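Local coordinates for protein cyanuric acid amidohydrolase (Azorhizobium caulinodans, PDB 4NQ3) that catalyses the hydrolytic opening of the s-triazine ring of cyanuric acid, giving carboxybiuret, which decarboxylates spontaneously to biuret in the breakdown of herbicides such as atrazine, at residues P248-G254 and P346-A352; M256-V262 and F316-L321. Residue numbers count along the deposited sequence, not the author numbering.

Contact 1: residues P248-G254 and P346-A352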
loop_
_atom_site.group_PDB
_atom_site.type_symbol
_atom_site.label_atom_id
_atom_site.label_comp_id
_atom_site.label_asym_id
_atom_site.label_seq_id
_atom_site.Cartn_x
_atom_site.Cartn_y
_atom_site.Cartn_z
ATOM N N PRO A 248 40.271 -4.072 -17.086
ATOM C CA PRO A 248 40.451 -3.946 -15.642
ATOM C C PRO A 248 39.383 -4.673 -14.834
ATOM O O PRO A 248 39.599 -5.001 -13.669
ATOM C CB PRO A 248 40.371 -2.435 -15.421
ATOM C CG PRO A 248 39.549 -1.931 -16.537
ATOM C CD PRO A 248 39.799 -2.825 -17.711
ATOM N N LEU A 249 38.230 -4.921 -15.438
ATOM C CA LEU A 249 37.102 -5.395 -14.658
ATOM C C LEU A 249 37.074 -6.915 -14.512
ATOM O O LEU A 249 37.209 -7.646 -15.496
ATOM C CB LEU A 249 35.798 -4.891 -15.287
ATOM C CG LEU A 249 35.492 -3.387 -15.204
ATOM C CD1 LEU A 249 34.185 -3.077 -15.866
ATOM C CD2 LEU A 249 35.433 -2.962 -13.743
ATOM N N ALA A 250 36.912 -7.379 -13.272
ATOM C CA ALA A 250 36.621 -8.791 -12.991
ATOM C C ALA A 250 35.292 -8.924 -12.248
ATOM O O ALA A 250 34.730 -7.931 -11.758
ATOM C CB ALA A 250 37.715 -9.418 -12.188
ATOM N N ILE A 251 34.791 -10.149 -12.149
ATOM C CA ILE A 251 33.547 -10.369 -11.430
ATOM C C ILE A 251 33.757 -11.526 -10.487
ATOM O O ILE A 251 34.456 -12.479 -10.820
ATOM C CB ILE A 251 32.359 -10.652 -12.394
ATOM C CG1 ILE A 251 31.033 -10.720 -11.639
ATOM C CG2 ILE A 251 32.599 -11.924 -13.216
ATOM C CD1 ILE A 251 29.813 -10.799 -12.547
ATOM N N ALA A 252 33.195 -11.413 -9.291
ATOM C CA ALA A 252 33.208 -12.489 -8.312
ATOM C C ALA A 252 31.783 -12.625 -7.814
ATOM O O ALA A 252 30.992 -11.694 -7.979
ATOM C CB ALA A 252 34.163 -12.178 -7.182
ATOM N N HIS A 253 31.436 -13.771 -7.232
ATOM C CA HIS A 253 30.071 -13.984 -6.741
ATOM C C HIS A 253 30.051 -14.926 -5.558
ATOM O O HIS A 253 31.007 -15.664 -5.328
ATOM C CB HIS A 253 29.168 -14.572 -7.826
ATOM C CG HIS A 253 29.254 -16.062 -7.914
ATOM N ND1 HIS A 253 30.276 -16.712 -8.577
ATOM C CD2 HIS A 253 28.460 -17.034 -7.398
ATOM C CE1 HIS A 253 30.101 -18.020 -8.476
ATOM N NE2 HIS A 253 29.007 -18.242 -7.765
ATOM N N GLY A 254 28.915 -14.956 -4.867
ATOM C CA GLY A 254 28.712 -15.838 -3.733
ATOM C C GLY A 254 27.229 -15.990 -3.456
ATOM O O GLY A 254 26.408 -15.337 -4.102
ATOM N N PRO A 346 21.825 -15.344 -4.758
ATOM C CA PRO A 346 23.163 -15.009 -5.251
ATOM C C PRO A 346 23.461 -13.532 -5.063
ATOM O O PRO A 346 22.553 -12.676 -5.103
ATOM C CB PRO A 346 23.092 -15.348 -6.741
ATOM C CG PRO A 346 21.933 -16.300 -6.859
ATOM C CD PRO A 346 20.942 -15.818 -5.834
ATOM N N VAL A 347 24.730 -13.235 -4.846
ATOM C CA VAL A 347 25.184 -11.866 -4.936
ATOM C C VAL A 347 26.474 -11.888 -5.742
ATOM O O VAL A 347 27.286 -12.795 -5.596
ATOM C CB VAL A 347 25.393 -11.230 -3.561
ATOM C CG1 VAL A 347 26.374 -12.032 -2.767
ATOM C CG2 VAL A 347 25.915 -9.854 -3.732
ATOM N N ALA A 348 26.621 -10.935 -6.652
ATOM C CA ALA A 348 27.827 -10.823 -7.458
ATOM C C ALA A 348 28.392 -9.421 -7.303
ATOM O O ALA A 348 27.650 -8.459 -7.082
ATOM C CB ALA A 348 27.539 -11.131 -8.911
ATOM N N VAL A 349 29.705 -9.301 -7.418
ATOM C CA VAL A 349 30.344 -8.002 -7.346
ATOM C C VAL A 349 31.192 -7.806 -8.569
ATOM O O VAL A 349 31.801 -8.762 -9.054
ATOM C CB VAL A 349 31.211 -7.876 -6.107
ATOM C CG1 VAL A 349 31.870 -6.527 -6.076
ATOM C CG2 VAL A 349 30.363 -8.073 -4.880
ATOM N N ILE A 350 31.222 -6.581 -9.080
ATOM C CA ILE A 350 32.055 -6.259 -10.236
ATOM C C ILE A 350 32.980 -5.118 -9.905
ATOM O O ILE A 350 32.528 -4.001 -9.663
ATOM C CB ILE A 350 31.241 -5.864 -11.446
ATOM C CG1 ILE A 350 30.434 -7.054 -11.956
ATOM C CG2 ILE A 350 32.167 -5.348 -12.529
ATOM C CD1 ILE A 350 29.593 -6.711 -13.125
ATOM N N ALA A 351 34.276 -5.390 -9.873
ATOM C CA ALA A 351 35.225 -4.365 -9.450
ATOM C C ALA A 351 36.508 -4.393 -10.272
ATOM O O ALA A 351 36.775 -5.372 -10.967
ATOM C CB ALA A 351 35.542 -4.550 -7.979
ATOM N N ALA A 352 37.306 -3.330 -10.193
ATOM C CA ALA A 352 38.660 -3.393 -10.738
ATOM C C ALA A 352 39.647 -3.734 -9.613
ATOM O O ALA A 352 39.391 -3.452 -8.433
ATOM C CB ALA A 352 39.039 -2.094 -11.412
#
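Six backbone hydrogen bonds, in three reciprocal pairs, join 248-254 to 346-352. Gly254 N to Val347 O and Val347 N to Gly254 O both measure 2.8 Å; Ala252 N to Val349 O is 3.0 Å and Val349 N to Ala252 O 2.8 Å. The last pair is slacker: Ala250 N reaches Ala351 O at 3.1 Å, and Ala351 N reaches Ala250 O at 3.2 Å with a bent angle of 148°. Strand directions 159° apart confirm an antiparallel pair. It joins the first and last strands of the third repeating unit, neighbours in a mixed sheet of strand order 1-4-2-3, which recurs in the other two units. One face carries Ile251, Ile350, Ala348 and His253; Ile251 CG1 lies 3.7 Å from Ile350 CG1, and His253 ND1 hydrogen-bonds His151 of the second unit. Ala250, Ala252, Val347, Val349 and Ala351 occupy the other face, where helix 263-271 covers Val347 and Val349. Pro346 adjoins Mg2+-binding Gln339 and Gly340, its nearest side-chain atom about 6 Å from the magnesium ion.

Contact 2: residues M256-V262 and F316-L321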
loop_
_atom_site.group_PDB
_atom_site.type_symbol
_atom_site.label_atom_id
_atom_site.label_comp_id
_atom_site.label_asym_id
_atom_site.label_seq_id
_atom_site.Cartn_x
_atom_site.Cartn_y
_atom_site.Cartn_z
HETATM N N MSE A 256 24.277 -15.680 -0.592
HETATM C CA MSE A 256 23.818 -15.337 0.737
HETATM C C MSE A 256 22.955 -16.462 1.298
HETATM O O MSE A 256 21.955 -16.852 0.682
HETATM C CB MSE A 256 23.032 -14.044 0.705
HETATM C CG MSE A 256 23.834 -12.849 0.255
HETATM SE SE MSE A 256 22.674 -11.257 0.193
HETATM C CE MSE A 256 22.601 -10.895 2.141
ATOM N N ALA A 257 23.342 -16.974 2.465
ATOM C CA ALA A 257 22.633 -18.074 3.106
ATOM C C ALA A 257 21.251 -17.603 3.551
ATOM O O ALA A 257 20.260 -18.344 3.471
ATOM C CB ALA A 257 23.424 -18.587 4.258
ATOM N N ASP A 258 21.196 -16.361 4.023
ATOM C CA ASP A 258 19.924 -15.707 4.314
ATOM C C ASP A 258 20.023 -14.183 4.102
ATOM O O ASP A 258 21.024 -13.674 3.579
ATOM C CB ASP A 258 19.445 -16.034 5.730
ATOM C CG ASP A 258 20.473 -15.723 6.787
ATOM O OD1 ASP A 258 21.254 -14.764 6.595
ATOM O OD2 ASP A 258 20.500 -16.448 7.815
ATOM N N ALA A 259 18.974 -13.476 4.516
ATOM C CA ALA A 259 18.797 -12.068 4.182
ATOM C C ALA A 259 19.819 -11.164 4.858
ATOM O O ALA A 259 19.981 -10.016 4.463
ATOM C CB ALA A 259 17.388 -11.618 4.517
ATOM N N ILE A 260 20.508 -11.649 5.877
ATOM C CA ILE A 260 21.491 -10.783 6.510
ATOM C C ILE A 260 22.896 -11.367 6.429
ATOM O O ILE A 260 23.806 -10.948 7.157
ATOM C CB ILE A 260 21.144 -10.493 7.975
ATOM C CG1 ILE A 260 21.007 -11.793 8.758
ATOM C CG2 ILE A 260 19.876 -9.660 8.069
ATOM C CD1 ILE A 260 20.658 -11.571 10.180
ATOM N N ASP A 261 23.078 -12.311 5.512
ATOM C CA ASP A 261 24.380 -12.936 5.322
ATOM C C ASP A 261 25.238 -12.091 4.383
ATOM O O ASP A 261 25.186 -12.265 3.165
ATOM C CB ASP A 261 24.215 -14.354 4.775
ATOM C CG ASP A 261 25.528 -15.104 4.707
ATOM O OD1 ASP A 261 26.431 -14.775 5.515
ATOM O OD2 ASP A 261 25.652 -16.019 3.856
ATOM N N VAL A 262 26.014 -11.169 4.949
ATOM C CA VAL A 262 26.744 -10.192 4.138
ATOM C C VAL A 262 28.163 -10.660 3.878
ATOM O O VAL A 262 28.948 -9.939 3.261
ATOM C CB VAL A 262 26.777 -8.785 4.790
ATOM C CG1 VAL A 262 25.436 -8.068 4.620
ATOM C CG2 VAL A 262 27.170 -8.887 6.250
ATOM N N PHE A 316 14.999 -4.633 2.778
ATOM C CA PHE A 316 15.795 -5.183 3.862
ATOM C C PHE A 316 17.192 -5.560 3.408
ATOM O O PHE A 316 18.182 -5.096 3.978
ATOM C CB PHE A 316 15.111 -6.403 4.456
ATOM C CG PHE A 316 15.646 -6.796 5.788
ATOM C CD1 PHE A 316 15.483 -5.953 6.895
ATOM C CD2 PHE A 316 16.306 -8.020 5.954
ATOM C CE1 PHE A 316 15.974 -6.320 8.145
ATOM C CE2 PHE A 316 16.807 -8.406 7.218
ATOM C CZ PHE A 316 16.640 -7.555 8.308
ATOM N N VAL A 317 17.286 -6.374 2.366
ATOM C CA VAL A 317 18.603 -6.771 1.888
ATOM C C VAL A 317 19.385 -5.577 1.311
ATOM O O VAL A 317 20.607 -5.533 1.431
ATOM C CB VAL A 317 18.505 -7.876 0.813
ATOM C CG1 VAL A 317 19.871 -8.126 0.154
ATOM C CG2 VAL A 317 17.915 -9.149 1.409
ATOM N N ALA A 318 18.703 -4.605 0.701
ATOM C CA ALA A 318 19.414 -3.445 0.157
ATOM C C ALA A 318 20.140 -2.723 1.290
ATOM O O ALA A 318 21.299 -2.318 1.154
ATOM C CB ALA A 318 18.467 -2.498 -0.579
ATOM N N GLY A 319 19.457 -2.604 2.422
ATOM C CA GLY A 319 20.043 -1.990 3.591
ATOM C C GLY A 319 21.261 -2.754 4.083
ATOM O O GLY A 319 22.300 -2.151 4.340
ATOM N N ALA A 320 21.160 -4.077 4.204
ATOM C CA ALA A 320 22.310 -4.856 4.658
ATOM C C ALA A 320 23.537 -4.628 3.742
ATOM O O ALA A 320 24.600 -4.229 4.216
ATOM C CB ALA A 320 21.954 -6.343 4.725
ATOM N N LEU A 321 23.375 -4.814 2.432
ATOM C CA LEU A 321 24.481 -4.651 1.479
ATOM C C LEU A 321 25.029 -3.209 1.432
ATOM O O LEU A 321 26.243 -2.987 1.371
ATOM C CB LEU A 321 24.032 -5.085 0.085
ATOM C CG LEU A 321 23.716 -6.568 -0.046
ATOM C CD1 LEU A 321 23.254 -6.910 -1.434
ATOM C CD2 LEU A 321 24.911 -7.390 0.302
#
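Residues 258-261, in the loop from strand 249-256 to helix 263-271, form a type I beta turn, with Asp261 N bonded to Asp258 O at 3.1 Å; 316-321 is regular helix, Leu321 N to Val317 O being 3.0 Å, within helix 309-325, which also carries substrate-binding Arg314. Asp258 OD1 accepts from Ile260 N at 3.3 Å, an Asx turn, and Asp261 OD2 from Ala257 N at 2.9 Å; Asp258 OD2 makes a salt bridge to Arg295. The CA-to-CB bonds of Met256, Ala259 and Val262 point toward the helix, that of Asp261 away. Ala259 CB meets the ring edge of Phe316 at CD2, 4.0 Å away, and Ile260 CG2 is 3.4 Å from Phe316 CE2. Val262 CG1 packs 3.9 Å from Ala320 CB, and Met256 SE (a selenomethionine) lies 4.2 Å from Val317 CG1. A second subunit adds its Ala322 against Ile260 and its Gly323 against Val262. The segments bury 334 Å², both sides summed, and their close pairs are almost all carbon or selenium. They share no hydrogen bonds, so apolar van der Waals packing holds them, the loop's two carboxylates bonding within the loop or to Arg295.

How the contacts relate
Both contacts lie in the third repeating unit. From the N terminus, strand 249-256 comes first and supplies 248-254 to contact 1; the chain then turns through 256-262, the first half of contact 2, into helix 263-271. After strand 281-286, helix 309-325 returns to close the loop of contact 2 at 316-321. Strand 331-334 follows, and only with 346-352 does contact 1 close, so contact 2 is nested within it. Their centres are 17 Å apart, yet they touch: Val347 CG1 is 4.0 Å from Met256 CG. Contact 1 thus joins strands within the sheet, whereas contact 2 ties the loop leaving its edge strand to helix 309-325.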